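PDB 4MY0: GCN5-related N-acetyltransferase, which binds acetyl-CoA and probably transfers its acetyl group to amine substrates, possibly aminoglycosides, as other GCN5-related N-acetyltransferases do. Local coordinates for residues T16-V21 / G51-V56; V62-R67 / S101-G106; A83-V88 / E109-K114. All blocks are in the same frame, centred on the assembly; numbering follows the deposited sequence. Where two conformers were deposited one is given.

Contact 1: T16-V21 / G51-V56; sequences TQLDDV and GRFLGV
Leu-18 and Val-21, one turn apart at the start of helix 18-26, both reach the ring of Phe-53 on strand 53-58, and these three buried side chains make up the whole contact. Leu-18 comes first along the helix. Its CG is anti to the carbonyl carbon (chi1 -71°); CD1 continues the extended chain, and the other branch, CD2, turns to the ring, 3.8 Å from Phe-53 CE1, although the CB is not aimed at the strand. Three residues on, Val-21 is directed toward the strand and meets Phe-53 from the opposite direction, with CG1 4.0 Å from Phe-53 CZ; its N bonds to Gln-17 O (3.0 Å) in the first helical turn. CG1 is the branch anti to the backbone N (chi1 172°). The two methyls thus touch adjacent carbons at the far end of the ring, both at an oblique approach, and the interaction is purely apolar. Beside the ring, Gly-55 offers no side chain under Val-21; a CB there would point to the helix. Ile-13 touches all three contact residues, while helix 34-49 closes the cluster through Ala-44, against Leu-18 and Phe-53, and Trp-40, against Val-21. Val-21 also touches Ala-65 of the neighbouring strand 61-75. On the other face Leu-54 and Val-56 turn to helix 99-113, so helices pack on both sides of the sheet.

Contact 2: V62-R67 / S101-G106; sequences VVAAAR and SLLMRG. With AC8 ([(2R,3R,4R,5R)-5-(6-amino-9H-purin-9-yl)-3,4-bis(phosphonooxy)tetrahydrofuran-2-yl]methyl (3R)-3-hydroxy-2,2-dimethyl-4-oxo-4-({3-oxo-3-[(2-sulfanylethyl)amino]propyl}amino)butyl dihydrogen diphosphate), chain L.
The helix that carries the pyrophosphate-binding end of the coenzyme A site packs here on the central sheet of the N-terminal GNAT domain, with Leu-103 as the side chain that reaches the strand. Ala-64 and Ala-66, alternate residues of strand 61-75, turn their CB atoms to the helix, and Leu-103 CD1 settles over both, 4.2 Å from Ala-64 CB and 3.7 Å from Ala-66 CB. Between them the same methyl lies 3.5 Å from Ala-65 O, so it rests on the backbone as well. The other branch, CD2, sits 4.1 Å from Ala-66 CB. Leu-103 CG is anti to the backbone N (chi1 -152°), which extends the fork outward from the helix. The axes of the two segments approach to 8.7 Å at 33°, a spacing consistent with the small alanine side chains on the strand. With an alanine here instead of Leu-103, both methyl branches would be gone, which is likely to leave a gap above Ala-64 and Ala-66 and weaken the seating of the helix on the strand. Two residues earlier, Ser-101 grips one pyrophosphate oxygen twice: its N lies 3.0 Å from AC8 O1A in a bent bond (137°), and its OG donates to the same oxygen at 2.7 Å. Gly-98 N and Gly-100 N also bond to AC8, a coenzyme A analogue. Backbone amides at a helix N-terminus gathered round the pyrophosphate are the hallmark of the GNAT fold.

Contact 3: A83-V88 / E109-K114; sequences AGIAGV and ERSRDK. With AC8 ([(2R,3R,4R,5R)-5-(6-amino-9H-purin-9-yl)-3,4-bis(phosphonooxy)tetrahydrofuran-2-yl]methyl (3R)-3-hydroxy-2,2-dimethyl-4-oxo-4-({3-oxo-3-[(2-sulfanylethyl)amino]propyl}amino)butyl dihydrogen diphosphate), chain L.
Ala-83 and Ser-111 bring strand 78-90 and the last turn of helix 99-113 together, their CA atoms 6.1 Å apart. The packing is tight and small: Ala-83 CB, directed at the helix, lies 3.3 Å from Ser-111 OG and 3.6 Å from Ser-111 CB. The serine also points at the strand, and with OG anti to the carbonyl carbon (chi1 -59°) the hydroxyl is turned back along its own helix, where it bonds to Val-107 O. That bond satisfies the buried hydroxyl, so it can lie against a methyl group. Farther along the strand Ile-85 makes a looser approach, its CD1 4.2 Å from Ser-111 OG.

One salt bridge lies within the helix. Arg-112 NH2 pairs with Glu-109 OE2 at 2.9 Å; the carboxylate oxygen sits at the edge of the guanidinium, in its plane, but the hydrogen bond is weak because it is strongly bent (120°). Arg-110 instead reaches off the helix, in a salt bridge with Asp-12 and a hydrogen bond to Gly-51 O.

Ligand binding is found at the other end of the strand. Val-88 O accepts a bent hydrogen bond (132°) from AC8 N4P at 2.8 Å, which ties the pantetheine arm to the strand, and Val-88 CG1 comes within 4.0 Å of AC8 CDP.

Strand 78-90, helix 99-113 and strand 118-121 form a beta-alpha-beta unit. Ala-83 and Ile-85 bond through their backbones to strand 118-121, Ala-83 and Ser-111 both touch Ile-68 of strand 61-75, and Ile-85 also packs on Met-104 and Val-107 of the helix.

All three contacts lie within the N-terminal GNAT domain, on the same side of the chain's centre, and involve the adjacent antiparallel strands 53-58, 61-75 and 78-90. Contact 1 closes before the others open, whereas contacts 2 and 3 alternate along the chain and share helix 99-113. The centre of contact 2 is about 10 Å from those of contacts 1 and 3, which lie about 14 Å apart. Backbone pairing joins them: Leu-54 with Ala-66, and Arg-67 with Ala-86. Contact 1 packs one face of the sheet; contacts 2 and 3 seat helix 99-113 on the other, linking the pyrophosphate and pantetheine ends of the coenzyme site.

Contact 1: T16-V21 / G51-V56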
loop_
_atom_site.group_PDB
_atom_site.type_symbol
_atom_site.label_atom_id
_atom_site.label_comp_id
_atom_site.label_asym_id
_atom_site.label_seq_id
_atom_site.Cartn_x
_atom_site.Cartn_y
_atom_site.Cartn_z
ATOM N N THR C 16 -6.410 44.341 9.512
ATOM C CA THR C 16 -7.687 43.917 10.084
ATOM C C THR C 16 -8.470 42.973 9.157
ATOM O O THR C 16 -9.434 42.345 9.584
ATOM C CB THR C 16 -8.577 45.126 10.448
ATOM O OG1 THR C 16 -8.859 45.883 9.263
ATOM C CG2 THR C 16 -7.884 46.025 11.464
ATOM N N GLN C 17 -8.067 42.886 7.893
ATOM C CA GLN C 17 -8.720 41.981 6.945
ATOM C C GLN C 17 -8.062 40.598 6.900
ATOM O O GLN C 17 -8.494 39.738 6.131
ATOM C CB GLN C 17 -8.719 42.575 5.528
ATOM C CG GLN C 17 -9.629 43.802 5.340
ATOM C CD GLN C 17 -9.499 44.410 3.949
ATOM O OE1 GLN C 17 -8.390 44.646 3.458
ATOM N NE2 GLN C 17 -10.633 44.666 3.308
ATOM N N LEU C 18 -7.020 40.383 7.702
ATOM C CA LEU C 18 -6.268 39.130 7.638
ATOM C C LEU C 18 -7.114 37.926 8.084
ATOM O O LEU C 18 -7.033 36.841 7.487
ATOM C CB LEU C 18 -4.956 39.229 8.427
ATOM C CG LEU C 18 -3.882 40.117 7.787
ATOM C CD1 LEU C 18 -2.604 40.130 8.616
ATOM C CD2 LEU C 18 -3.601 39.684 6.350
ATOM N N ASP C 19 -7.939 38.124 9.112
ATOM C CA ASP C 19 -8.861 37.077 9.556
ATOM C C ASP C 19 -9.778 36.643 8.409
ATOM O O ASP C 19 -10.046 35.449 8.227
ATOM C CB ASP C 19 -9.688 37.559 10.746
ATOM C CG ASP C 19 -8.864 37.696 12.007
ATOM O OD1 ASP C 19 -7.939 36.881 12.196
ATOM O OD2 ASP C 19 -9.142 38.616 12.809
ATOM N N ASP C 20 -10.236 37.616 7.627
ATOM C CA ASP C 20 -11.060 37.330 6.451
ATOM C C ASP C 20 -10.278 36.598 5.355
ATOM O O ASP C 20 -10.800 35.662 4.728
ATOM C CB ASP C 20 -11.685 38.616 5.904
ATOM C CG ASP C 20 -12.620 39.276 6.906
ATOM O OD1 ASP C 20 -13.804 38.874 6.958
ATOM O OD2 ASP C 20 -12.171 40.188 7.644
ATOM N N VAL C 21 -9.035 37.013 5.116
ATOM C CA VAL C 21 -8.202 36.300 4.145
ATOM C C VAL C 21 -8.022 34.852 4.594
ATOM O O VAL C 21 -8.092 33.933 3.779
ATOM C CB VAL C 21 -6.838 36.975 3.958
ATOM C CG1 VAL C 21 -5.927 36.099 3.094
ATOM C CG2 VAL C 21 -7.018 38.361 3.326
ATOM N N GLY C 51 3.084 46.880 0.953
ATOM C CA GLY C 51 2.235 47.022 -0.220
ATOM C C GLY C 51 2.303 45.802 -1.125
ATOM O O GLY C 51 2.138 45.897 -2.346
ATOM N N ARG C 52 2.539 44.643 -0.521
ATOM C CA ARG C 52 2.671 43.413 -1.292
ATOM C C ARG C 52 1.616 42.361 -0.925
ATOM O O ARG C 52 1.843 41.145 -1.062
ATOM C CB ARG C 52 4.100 42.862 -1.160
ATOM C CG ARG C 52 5.177 43.722 -1.861
ATOM C CD ARG C 52 6.571 43.528 -1.255
ATOM N NE ARG C 52 6.729 42.177 -0.747
ATOM C CZ ARG C 52 7.288 41.866 0.417
ATOM N NH1 ARG C 52 7.780 42.809 1.200
ATOM N NH2 ARG C 52 7.362 40.596 0.786
ATOM N N PHE C 53 0.449 42.830 -0.486
ATOM C CA PHE C 53 -0.680 41.938 -0.197
ATOM C C PHE C 53 -1.945 42.505 -0.857
ATOM O O PHE C 53 -2.531 43.490 -0.372
ATOM C CB PHE C 53 -0.891 41.815 1.320
ATOM C CG PHE C 53 -1.431 40.478 1.756
ATOM C CD1 PHE C 53 -0.990 39.894 2.932
ATOM C CD2 PHE C 53 -2.383 39.804 0.990
ATOM C CE1 PHE C 53 -1.476 38.648 3.344
ATOM C CE2 PHE C 53 -2.876 38.562 1.389
ATOM C CZ PHE C 53 -2.415 37.976 2.570
ATOM N N LEU C 54 -2.363 41.893 -1.958
ATOM C CA LEU C 54 -3.513 42.389 -2.705
ATOM C C LEU C 54 -4.748 41.527 -2.476
ATOM O O LEU C 54 -4.641 40.340 -2.156
ATOM C CB LEU C 54 -3.197 42.468 -4.197
ATOM C CG LEU C 54 -2.173 43.559 -4.539
ATOM C CD1 LEU C 54 -1.720 43.407 -5.941
ATOM C CD2 LEU C 54 -2.782 44.926 -4.357
ATOM N N GLY C 55 -5.922 42.127 -2.626
ATOM C CA GLY C 55 -7.147 41.364 -2.497
ATOM C C GLY C 55 -8.250 41.900 -3.383
ATOM O O GLY C 55 -8.116 42.977 -3.985
ATOM N N VAL C 56 -9.333 41.132 -3.481
ATOM C CA VAL C 56 -10.557 41.619 -4.099
ATOM C C VAL C 56 -11.647 41.627 -3.036
ATOM O O VAL C 56 -11.774 40.651 -2.287
ATOM C CB VAL C 56 -11.005 40.736 -5.268
ATOM C CG1 VAL C 56 -12.407 41.155 -5.730
ATOM C CG2 VAL C 56 -10.012 40.844 -6.417
#

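Contact 2: V62-R67 / S101-G106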
loop_
_atom_site.group_PDB
_atom_site.type_symbol
_atom_site.label_atom_id
_atom_site.label_comp_id
_atom_site.label_asym_id
_atom_site.label_seq_id
_atom_site.Cartn_x
_atom_site.Cartn_y
_atom_site.Cartn_z
ATOM N N VAL C 62 -14.035 40.326 2.006
ATOM C CA VAL C 62 -12.870 39.860 1.244
ATOM C C VAL C 62 -13.256 38.593 0.489
ATOM O O VAL C 62 -13.764 37.647 1.062
ATOM C CB VAL C 62 -11.641 39.594 2.140
ATOM C CG1 VAL C 62 -10.541 38.894 1.340
ATOM C CG2 VAL C 62 -11.111 40.898 2.749
ATOM N N VAL C 63 -13.014 38.579 -0.810
ATOM C CA VAL C 63 -13.491 37.490 -1.662
ATOM C C VAL C 63 -12.300 36.776 -2.348
ATOM O O VAL C 63 -12.409 35.635 -2.828
ATOM C CB VAL C 63 -14.524 38.112 -2.640
ATOM C CG1 VAL C 63 -14.483 37.505 -4.005
ATOM C CG2 VAL C 63 -15.927 38.086 -2.014
ATOM N N ALA C 64 -11.145 37.441 -2.357
ATOM C CA ALA C 64 -9.939 36.879 -2.985
ATOM C C ALA C 64 -8.682 37.573 -2.464
ATOM O O ALA C 64 -8.740 38.719 -1.994
ATOM C CB ALA C 64 -10.020 36.993 -4.515
ATOM N N ALA C 65 -7.544 36.893 -2.529
ATOM C CA ALA C 65 -6.307 37.496 -2.017
ATOM C C ALA C 65 -5.075 36.834 -2.618
ATOM O O ALA C 65 -5.124 35.678 -3.018
ATOM C CB ALA C 65 -6.262 37.420 -0.474
ATOM N N ALA C 66 -3.978 37.581 -2.684
ATOM C CA ALA C 66 -2.709 37.067 -3.188
ATOM C C ALA C 66 -1.612 37.934 -2.627
ATOM O O ALA C 66 -1.829 39.125 -2.353
ATOM C CB ALA C 66 -2.668 37.106 -4.706
ATOM N N ARG C 67 -0.434 37.358 -2.430
ATOM C CA ARG C 67 0.684 38.158 -1.945
ATOM C C ARG C 67 1.918 38.036 -2.836
ATOM O O ARG C 67 2.040 37.108 -3.646
ATOM C CB ARG C 67 1.003 37.846 -0.474
ATOM C CG ARG C 67 1.449 36.431 -0.209
ATOM C CD ARG C 67 1.279 36.051 1.267
ATOM N NE ARG C 67 0.825 34.668 1.385
ATOM C CZ ARG C 67 1.624 33.624 1.587
ATOM N NH1 ARG C 67 1.101 32.410 1.664
ATOM N NH2 ARG C 67 2.941 33.785 1.716
ATOM N N SER C 101 -8.669 36.512 -12.067
ATOM C CA SER C 101 -8.004 37.250 -13.140
ATOM C C SER C 101 -7.904 38.734 -12.812
ATOM O O SER C 101 -6.908 39.392 -13.133
ATOM C CB SER C 101 -8.772 37.069 -14.460
ATOM O OG SER C 101 -8.673 35.732 -14.917
ATOM N N LEU C 102 -8.943 39.264 -12.181
ATOM C CA LEU C 102 -8.950 40.673 -11.785
ATOM C C LEU C 102 -7.873 40.873 -10.705
ATOM O O LEU C 102 -7.108 41.838 -10.740
ATOM C CB LEU C 102 -10.354 41.055 -11.292
ATOM C CG LEU C 102 -10.830 42.461 -10.883
ATOM C CD1 LEU C 102 -10.530 42.709 -9.457
ATOM C CD2 LEU C 102 -10.258 43.604 -11.754
ATOM N N LEU C 103 -7.813 39.937 -9.767
ATOM C CA LEU C 103 -6.807 39.932 -8.711
ATOM C C LEU C 103 -5.410 39.912 -9.314
ATOM O O LEU C 103 -4.556 40.717 -8.953
ATOM C CB LEU C 103 -6.956 38.657 -7.873
ATOM C CG LEU C 103 -6.554 38.593 -6.394
ATOM C CD1 LEU C 103 -6.076 37.189 -6.012
ATOM C CD2 LEU C 103 -5.561 39.656 -5.966
HETATM N N MSE C 104 -5.168 38.948 -10.197
HETATM C CA MSE C 104 -3.821 38.737 -10.733
HETATM C C MSE C 104 -3.352 39.903 -11.624
HETATM O O MSE C 104 -2.164 40.242 -11.646
HETATM C CB MSE C 104 -3.766 37.418 -11.485
HETATM C CG MSE C 104 -3.785 36.168 -10.592
HETATM SE SE MSE C 104 -2.169 36.180 -9.446
HETATM C CE MSE C 104 -0.812 36.446 -10.861
ATOM N N ARG C 105 -4.275 40.527 -12.351
ATOM C CA ARG C 105 -3.908 41.735 -13.091
ATOM C C ARG C 105 -3.463 42.840 -12.138
ATOM O O ARG C 105 -2.505 43.559 -12.429
ATOM C CB ARG C 105 -5.046 42.211 -13.987
ATOM C CG ARG C 105 -5.237 41.295 -15.187
ATOM C CD ARG C 105 -6.406 41.715 -16.048
ATOM N NE ARG C 105 -6.758 40.644 -16.981
ATOM C CZ ARG C 105 -7.937 40.026 -16.994
ATOM N NH1 ARG C 105 -8.885 40.386 -16.134
ATOM N NH2 ARG C 105 -8.175 39.058 -17.874
ATOM N N GLY C 106 -4.143 42.962 -10.996
ATOM C CA GLY C 106 -3.732 43.914 -9.975
ATOM C C GLY C 106 -2.370 43.530 -9.418
ATOM O O GLY C 106 -1.537 44.394 -9.139
HETATM N N1A AC8 L . -9.550 24.184 -13.660
HETATM O O1A AC8 L . -10.496 34.496 -13.335
HETATM P P1A AC8 L . -11.199 33.148 -13.290
HETATM C C1B AC8 L . -9.953 28.912 -15.583
HETATM S S1P AC8 L . -2.064 28.772 -7.557
HETATM C C2A AC8 L . -9.494 24.576 -14.947
HETATM O O2A AC8 L . -12.694 33.143 -13.137
HETATM P P2A AC8 L . -10.898 32.130 -10.613
HETATM C C2B AC8 L . -11.259 29.556 -15.988
HETATM O O2B AC8 L . -12.043 28.636 -16.758
HETATM O O2C AC8 L . -14.084 30.064 -17.048
HETATM C C2P AC8 L . -3.882 28.780 -7.383
HETATM N N3A AC8 L . -9.627 25.871 -15.269
HETATM O O3A AC8 L . -10.458 32.304 -12.152
HETATM C C3B AC8 L . -10.768 30.750 -16.813
HETATM O O3B AC8 L . -10.386 30.290 -18.114
HETATM P P3B AC8 L . -11.273 30.439 -19.466
HETATM O O3C AC8 L . -13.995 28.288 -15.271
HETATM C C3P AC8 L . -4.047 28.495 -5.907
HETATM C C4A AC8 L . -9.815 26.797 -14.289
HETATM O O4A AC8 L . -11.472 33.437 -10.108
HETATM C C4B AC8 L . -9.459 31.151 -16.160
HETATM O O4B AC8 L . -9.038 30.004 -15.413
HETATM O O4C AC8 L . -14.100 27.608 -17.698
HETATM P P4C AC8 L . -13.672 28.653 -16.695
HETATM N N4P AC8 L . -5.408 28.386 -5.389
HETATM C C5A AC8 L . -9.867 26.412 -12.958
HETATM O O5A AC8 L . -11.683 30.855 -10.498
HETATM C C5B AC8 L . -9.601 32.346 -15.222
HETATM O O5B AC8 L . -10.866 32.252 -14.578
HETATM C C5P AC8 L . -6.301 27.420 -5.571
HETATM O O5P AC8 L . -6.075 26.476 -6.320
HETATM C C6A AC8 L . -9.727 25.064 -12.650
HETATM N N6A AC8 L . -9.776 24.636 -11.361
HETATM O O6A AC8 L . -9.469 31.879 -9.929
HETATM C C6P AC8 L . -7.586 27.559 -4.787
HETATM N N7A AC8 L . -10.070 27.524 -12.210
HETATM O O7A AC8 L . -12.664 29.940 -19.154
HETATM C C7P AC8 L . -8.852 27.026 -5.474
HETATM C C8A AC8 L . -10.132 28.577 -13.065
HETATM O O8A AC8 L . -11.205 31.917 -19.797
HETATM N N8P AC8 L . -9.110 27.878 -6.639
HETATM N N9A AC8 L . -9.990 28.122 -14.327
HETATM O O9A AC8 L . -10.538 29.544 -20.441
HETATM C C9P AC8 L . -9.236 29.203 -6.676
HETATM O O9P AC8 L . -9.158 29.863 -5.653
HETATM C CAP AC8 L . -9.499 29.887 -8.007
HETATM O OAP AC8 L . -10.421 29.115 -8.778
HETATM C CBP AC8 L . -8.243 30.103 -8.862
HETATM C CCP AC8 L . -8.683 30.714 -10.202
HETATM C CDP AC8 L . -7.287 31.065 -8.166
HETATM C CEP AC8 L . -7.526 28.792 -9.140
#

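Contact 3: A83-V88 / E109-K114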
loop_
_atom_site.group_PDB
_atom_site.type_symbol
_atom_site.label_atom_id
_atom_site.label_comp_id
_atom_site.label_asym_id
_atom_site.label_seq_id
_atom_site.Cartn_x
_atom_site.Cartn_y
_atom_site.Cartn_z
ATOM N N ALA C 83 9.156 39.062 -8.669
ATOM C CA ALA C 83 7.934 39.056 -7.871
ATOM C C ALA C 83 7.411 37.630 -7.730
ATOM O O ALA C 83 6.831 37.080 -8.668
ATOM C CB ALA C 83 6.876 39.932 -8.517
ATOM N N GLY C 84 7.589 37.030 -6.561
ATOM C CA GLY C 84 7.144 35.648 -6.379
ATOM C C GLY C 84 5.714 35.609 -5.859
ATOM O O GLY C 84 5.458 36.016 -4.729
ATOM N N ILE C 85 4.785 35.122 -6.678
ATOM C CA ILE C 85 3.367 35.186 -6.336
ATOM C C ILE C 85 2.987 33.980 -5.474
ATOM O O ILE C 85 3.295 32.837 -5.830
ATOM C CB ILE C 85 2.471 35.247 -7.611
ATOM C CG1 ILE C 85 3.054 36.225 -8.640
ATOM C CG2 ILE C 85 1.007 35.634 -7.243
ATOM C CD1 ILE C 85 3.410 37.652 -8.089
ATOM N N ALA C 86 2.340 34.230 -4.331
ATOM C CA ALA C 86 1.982 33.153 -3.397
ATOM C C ALA C 86 0.589 33.323 -2.808
ATOM O O ALA C 86 0.036 34.429 -2.788
ATOM C CB ALA C 86 3.007 33.053 -2.263
ATOM N N GLY C 87 0.041 32.223 -2.302
ATOM C CA GLY C 87 -1.245 32.234 -1.628
ATOM C C GLY C 87 -2.364 32.824 -2.469
ATOM O O GLY C 87 -3.142 33.636 -1.972
ATOM N N VAL C 88 -2.446 32.439 -3.739
ATOM C CA VAL C 88 -3.542 32.923 -4.577
ATOM C C VAL C 88 -4.827 32.176 -4.224
ATOM O O VAL C 88 -4.918 30.971 -4.457
ATOM C CB VAL C 88 -3.238 32.752 -6.074
ATOM C CG1 VAL C 88 -4.336 33.448 -6.931
ATOM C CG2 VAL C 88 -1.878 33.354 -6.389
ATOM N N GLU C 109 0.323 44.445 -11.947
ATOM C CA GLU C 109 0.509 45.890 -11.943
ATOM C C GLU C 109 1.319 46.348 -10.721
ATOM O O GLU C 109 2.250 47.152 -10.850
ATOM C CB GLU C 109 -0.840 46.610 -12.019
ATOM C CG GLU C 109 -0.700 48.062 -12.444
ATOM C CD GLU C 109 0.173 48.215 -13.689
ATOM O OE1 GLU C 109 -0.017 47.447 -14.661
ATOM O OE2 GLU C 109 1.062 49.098 -13.692
ATOM N N ARG C 110 0.992 45.820 -9.543
ATOM C CA ARG C 110 1.743 46.178 -8.332
ATOM C C ARG C 110 3.210 45.755 -8.485
ATOM O O ARG C 110 4.127 46.518 -8.174
ATOM C CB ARG C 110 1.115 45.529 -7.088
ATOM C CG ARG C 110 1.864 45.802 -5.771
ATOM C CD ARG C 110 1.983 47.309 -5.471
ATOM N NE ARG C 110 0.689 47.989 -5.533
ATOM C CZ ARG C 110 -0.209 47.987 -4.551
ATOM N NH1 ARG C 110 0.039 47.345 -3.413
ATOM N NH2 ARG C 110 -1.362 48.625 -4.703
ATOM N N SER C 111 3.431 44.544 -8.990
ATOM C CA SER C 111 4.803 44.075 -9.230
ATOM C C SER C 111 5.603 44.997 -10.170
ATOM O O SER C 111 6.764 45.299 -9.895
ATOM C CB SER C 111 4.804 42.646 -9.749
ATOM O OG SER C 111 4.184 41.760 -8.818
ATOM N N ARG C 112 4.984 45.443 -11.266
ATOM C CA ARG C 112 5.637 46.378 -12.190
ATOM C C ARG C 112 5.927 47.704 -11.508
ATOM O O ARG C 112 7.015 48.266 -11.675
ATOM C CB ARG C 112 4.761 46.668 -13.407
ATOM C CG ARG C 112 4.518 45.497 -14.335
ATOM C CD ARG C 112 3.576 45.893 -15.470
ATOM N NE ARG C 112 4.216 46.769 -16.445
ATOM C CZ ARG C 112 4.044 48.090 -16.505
ATOM N NH1 ARG C 112 4.669 48.805 -17.440
ATOM N NH2 ARG C 112 3.245 48.698 -15.631
ATOM N N ASP C 113 4.947 48.216 -10.757
ATOM C CA ASP C 113 5.101 49.497 -10.066
ATOM C C ASP C 113 6.286 49.478 -9.100
ATOM O O ASP C 113 6.940 50.494 -8.890
ATOM C CB ASP C 113 3.824 49.865 -9.310
ATOM C CG ASP C 113 2.707 50.304 -10.232
ATOM O OD1 ASP C 113 3.000 50.599 -11.414
ATOM O OD2 ASP C 113 1.541 50.361 -9.772
ATOM N N LYS C 114 6.549 48.307 -8.520
ATOM C CA LYS C 114 7.651 48.126 -7.576
ATOM C C LYS C 114 8.998 47.798 -8.229
ATOM O O LYS C 114 9.960 47.486 -7.534
ATOM C CB LYS C 114 7.291 47.044 -6.545
ATOM C CG LYS C 114 6.611 47.614 -5.315
ATOM C CD LYS C 114 6.004 46.531 -4.448
ATOM C CE LYS C 114 5.323 47.162 -3.249
ATOM N NZ LYS C 114 6.246 48.060 -2.497
HETATM N N1A AC8 L . -9.550 24.184 -13.660
HETATM O O1A AC8 L . -10.496 34.496 -13.335
HETATM P P1A AC8 L . -11.199 33.148 -13.290
HETATM C C1B AC8 L . -9.953 28.912 -15.583
HETATM S S1P AC8 L . -2.064 28.772 -7.557
HETATM C C2A AC8 L . -9.494 24.576 -14.947
HETATM O O2A AC8 L . -12.694 33.143 -13.137
HETATM P P2A AC8 L . -10.898 32.130 -10.613
HETATM C C2B AC8 L . -11.259 29.556 -15.988
HETATM O O2B AC8 L . -12.043 28.636 -16.758
HETATM O O2C AC8 L . -14.084 30.064 -17.048
HETATM C C2P AC8 L . -3.882 28.780 -7.383
HETATM N N3A AC8 L . -9.627 25.871 -15.269
HETATM O O3A AC8 L . -10.458 32.304 -12.152
HETATM C C3B AC8 L . -10.768 30.750 -16.813
HETATM O O3B AC8 L . -10.386 30.290 -18.114
HETATM P P3B AC8 L . -11.273 30.439 -19.466
HETATM O O3C AC8 L . -13.995 28.288 -15.271
HETATM C C3P AC8 L . -4.047 28.495 -5.907
HETATM C C4A AC8 L . -9.815 26.797 -14.289
HETATM O O4A AC8 L . -11.472 33.437 -10.108
HETATM C C4B AC8 L . -9.459 31.151 -16.160
HETATM O O4B AC8 L . -9.038 30.004 -15.413
HETATM O O4C AC8 L . -14.100 27.608 -17.698
HETATM P P4C AC8 L . -13.672 28.653 -16.695
HETATM N N4P AC8 L . -5.408 28.386 -5.389
HETATM C C5A AC8 L . -9.867 26.412 -12.958
HETATM O O5A AC8 L . -11.683 30.855 -10.498
HETATM C C5B AC8 L . -9.601 32.346 -15.222
HETATM O O5B AC8 L . -10.866 32.252 -14.578
HETATM C C5P AC8 L . -6.301 27.420 -5.571
HETATM O O5P AC8 L . -6.075 26.476 -6.320
HETATM C C6A AC8 L . -9.727 25.064 -12.650
HETATM N N6A AC8 L . -9.776 24.636 -11.361
HETATM O O6A AC8 L . -9.469 31.879 -9.929
HETATM C C6P AC8 L . -7.586 27.559 -4.787
HETATM N N7A AC8 L . -10.070 27.524 -12.210
HETATM O O7A AC8 L . -12.664 29.940 -19.154
HETATM C C7P AC8 L . -8.852 27.026 -5.474
HETATM C C8A AC8 L . -10.132 28.577 -13.065
HETATM O O8A AC8 L . -11.205 31.917 -19.797
HETATM N N8P AC8 L . -9.110 27.878 -6.639
HETATM N N9A AC8 L . -9.990 28.122 -14.327
HETATM O O9A AC8 L . -10.538 29.544 -20.441
HETATM C C9P AC8 L . -9.236 29.203 -6.676
HETATM O O9P AC8 L . -9.158 29.863 -5.653
HETATM C CAP AC8 L . -9.499 29.887 -8.007
HETATM O OAP AC8 L . -10.421 29.115 -8.778
HETATM C CBP AC8 L . -8.243 30.103 -8.862
HETATM C CCP AC8 L . -8.683 30.714 -10.202
HETATM C CDP AC8 L . -7.287 31.065 -8.166
HETATM C CEP AC8 L . -7.526 28.792 -9.140
#